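Local coordinates for protein phosphoglycerate dehydrogenase (Lactobacillus plantarum, PDB 3EVT) that probably catalyses the NAD-dependent oxidation of 3-phosphoglycerate to 3-phosphohydroxypyruvate, the step that leads into serine biosynthesis, at residues A[152-157]-A[173-178]. Sequence-based numbering, arbitrary orientation.
Sequences LAAKAS and ADHFHE
Ala154 and His175 mark the closest backbone approach, their CA atoms 5.2 Å apart, where helix 147-158, through residues 152-157, meets a type II beta turn spanning Ala173 to Phe176. The turn is closed by a weak bond from Phe176 N to Ala173 O, and His175 occupies its third position with a positive phi, as the third residue of a type II turn has. The His175 CB points toward the helix and lies 3.9 Å from Ala153 CB. The imidazole lies against Ala154: CB sits 3.7 Å from the ring centroid and only 13° off the normal, a CH-pi contact over the centre of one face. Phe176 is engaged in the same manner by Ala153, whose CB stands 3.9 Å from the phenyl centroid, 2° off the normal and nearly equidistant from all six ring carbons. Although the Phe176 CB leaves the backbone away from the helix, CG stands beside the backbone N (chi1 -76°) and the ring ends with one face against the Ala153 methyl. Helix 147-158 follows the first strand of the parallel Rossmann-type sheet, and the turn precedes its edge strand 178-181; Phe176 also packs on Ile142 and Val163 of two inner strands and on Thr145, within a probable GxGxxG dinucleotide-binding turn. An alanine in place of Phe176 would probably open a gap beside the Ala153 methyl and leave Ile142 and Val163 without this aromatic cover. The polar link runs through a water, which donates to His175 O at 2.6 Å and hydrogen-bonds Ser157 OG at 2.7 Å. This water also lies over one face of the His177 ring, offset toward its rim, while His177 NE2 bonds to Met161 O and its ring stacks with His162.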
loop_
_atom_site.group_PDB
_atom_site.type_symbol
_atom_site.label_atom_id
_atom_site.label_comp_id
_atom_site.label_asym_id
_atom_site.label_seq_id
_atom_site.Cartn_x
_atom_site.Cartn_y
_atom_site.Cartn_z
ATOM N N LEU A 152 7.068 -4.358 -6.526
ATOM C CA LEU A 152 6.155 -5.046 -5.599
ATOM C C LEU A 152 6.741 -5.106 -4.179
ATOM O O LEU A 152 6.057 -4.750 -3.207
ATOM C CB LEU A 152 5.782 -6.446 -6.090
ATOM C CG LEU A 152 4.891 -7.245 -5.107
ATOM C CD1 LEU A 152 3.609 -6.477 -4.687
ATOM C CD2 LEU A 152 4.536 -8.658 -5.664
ATOM N N ALA A 153 7.995 -5.574 -4.069
ATOM C CA ALA A 153 8.763 -5.529 -2.809
ATOM C C ALA A 153 8.745 -4.176 -2.075
ATOM O O ALA A 153 8.576 -4.119 -0.835
ATOM C CB ALA A 153 10.208 -5.948 -3.049
ATOM N N ALA A 154 8.979 -3.094 -2.815
ATOM C CA ALA A 154 8.988 -1.761 -2.204
ATOM C C ALA A 154 7.620 -1.473 -1.583
ATOM O O ALA A 154 7.539 -0.982 -0.458
ATOM C CB ALA A 154 9.347 -0.660 -3.247
ATOM N N LYS A 155 6.537 -1.757 -2.317
ATOM C CA LYS A 155 5.212 -1.394 -1.763
ATOM C C LYS A 155 4.815 -2.264 -0.572
ATOM O O LYS A 155 4.311 -1.766 0.427
ATOM C CB LYS A 155 4.135 -1.456 -2.827
ATOM C CG LYS A 155 4.271 -0.456 -3.933
ATOM C CD LYS A 155 3.216 -0.735 -5.012
ATOM C CE LYS A 155 3.632 -0.038 -6.281
ATOM N NZ LYS A 155 3.548 1.407 -6.040
ATOM N N ALA A 156 5.071 -3.563 -0.681
ATOM C CA ALA A 156 4.720 -4.527 0.329
ATOM C C ALA A 156 5.490 -4.174 1.599
ATOM O O ALA A 156 4.948 -4.152 2.707
ATOM C CB ALA A 156 5.102 -5.935 -0.168
ATOM N N SER A 157 6.779 -3.928 1.415
ATOM C CA SER A 157 7.639 -3.584 2.498
ATOM C C SER A 157 7.143 -2.297 3.235
ATOM O O SER A 157 7.036 -2.276 4.458
ATOM C CB SER A 157 9.045 -3.405 1.922
ATOM O OG SER A 157 9.870 -2.837 2.915
ATOM N N ALA A 173 18.775 -7.813 -4.167
ATOM C CA ALA A 173 17.943 -6.978 -5.035
ATOM C C ALA A 173 17.277 -5.870 -4.231
ATOM O O ALA A 173 16.904 -6.063 -3.080
ATOM C CB ALA A 173 16.922 -7.806 -5.760
ATOM N N ASP A 174 17.115 -4.717 -4.862
ATOM C CA ASP A 174 16.566 -3.538 -4.191
ATOM C C ASP A 174 15.202 -3.808 -3.557
ATOM O O ASP A 174 14.340 -4.381 -4.202
ATOM C CB ASP A 174 16.394 -2.418 -5.207
ATOM C CG ASP A 174 17.684 -1.689 -5.483
ATOM O OD1 ASP A 174 18.683 -2.059 -4.833
ATOM O OD2 ASP A 174 17.711 -0.735 -6.320
ATOM N N HIS A 175 15.038 -3.383 -2.310
ATOM C CA HIS A 175 13.800 -3.487 -1.530
ATOM C C HIS A 175 13.426 -4.830 -0.943
ATOM O O HIS A 175 12.560 -4.900 -0.071
ATOM C CB HIS A 175 12.617 -2.932 -2.296
ATOM C CG HIS A 175 12.871 -1.574 -2.868
ATOM N ND1 HIS A 175 12.976 -0.451 -2.081
ATOM C CD2 HIS A 175 13.057 -1.164 -4.146
ATOM C CE1 HIS A 175 13.208 0.597 -2.850
ATOM N NE2 HIS A 175 13.264 0.191 -4.106
ATOM N N PHE A 176 14.038 -5.905 -1.427
ATOM C CA PHE A 176 13.805 -7.195 -0.825
ATOM C C PHE A 176 14.557 -7.280 0.484
ATOM O O PHE A 176 15.698 -6.952 0.514
ATOM C CB PHE A 176 14.313 -8.291 -1.748
ATOM C CG PHE A 176 13.426 -8.550 -2.912
ATOM C CD1 PHE A 176 12.402 -9.451 -2.820
ATOM C CD2 PHE A 176 13.628 -7.905 -4.108
ATOM C CE1 PHE A 176 11.597 -9.702 -3.903
ATOM C CE2 PHE A 176 12.834 -8.154 -5.185
ATOM C CZ PHE A 176 11.836 -9.039 -5.114
ATOM N N HIS A 177 13.942 -7.738 1.564
ATOM C CA HIS A 177 14.715 -7.930 2.786
ATOM C C HIS A 177 15.731 -9.080 2.689
ATOM O O HIS A 177 16.738 -9.064 3.392
ATOM C CB HIS A 177 13.817 -8.266 3.954
ATOM C CG HIS A 177 12.715 -7.292 4.165
ATOM N ND1 HIS A 177 12.859 -6.168 4.946
ATOM C CD2 HIS A 177 11.444 -7.272 3.703
ATOM C CE1 HIS A 177 11.722 -5.496 4.955
ATOM N NE2 HIS A 177 10.846 -6.153 4.219
ATOM N N GLU A 178 15.405 -10.128 1.934
ATOM C CA GLU A 178 16.324 -11.222 1.738
ATOM C C GLU A 178 16.047 -11.748 0.371
ATOM O O GLU A 178 14.912 -11.670 -0.063
ATOM C CB GLU A 178 16.036 -12.401 2.683
ATOM C CG GLU A 178 15.731 -12.068 4.120
ATOM C CD GLU A 178 15.310 -13.318 4.923
ATOM O OE1 GLU A 178 15.839 -14.418 4.638
ATOM O OE2 GLU A 178 14.434 -13.210 5.817
HETATM O O HOH W 1 12.325 -3.213 1.891
#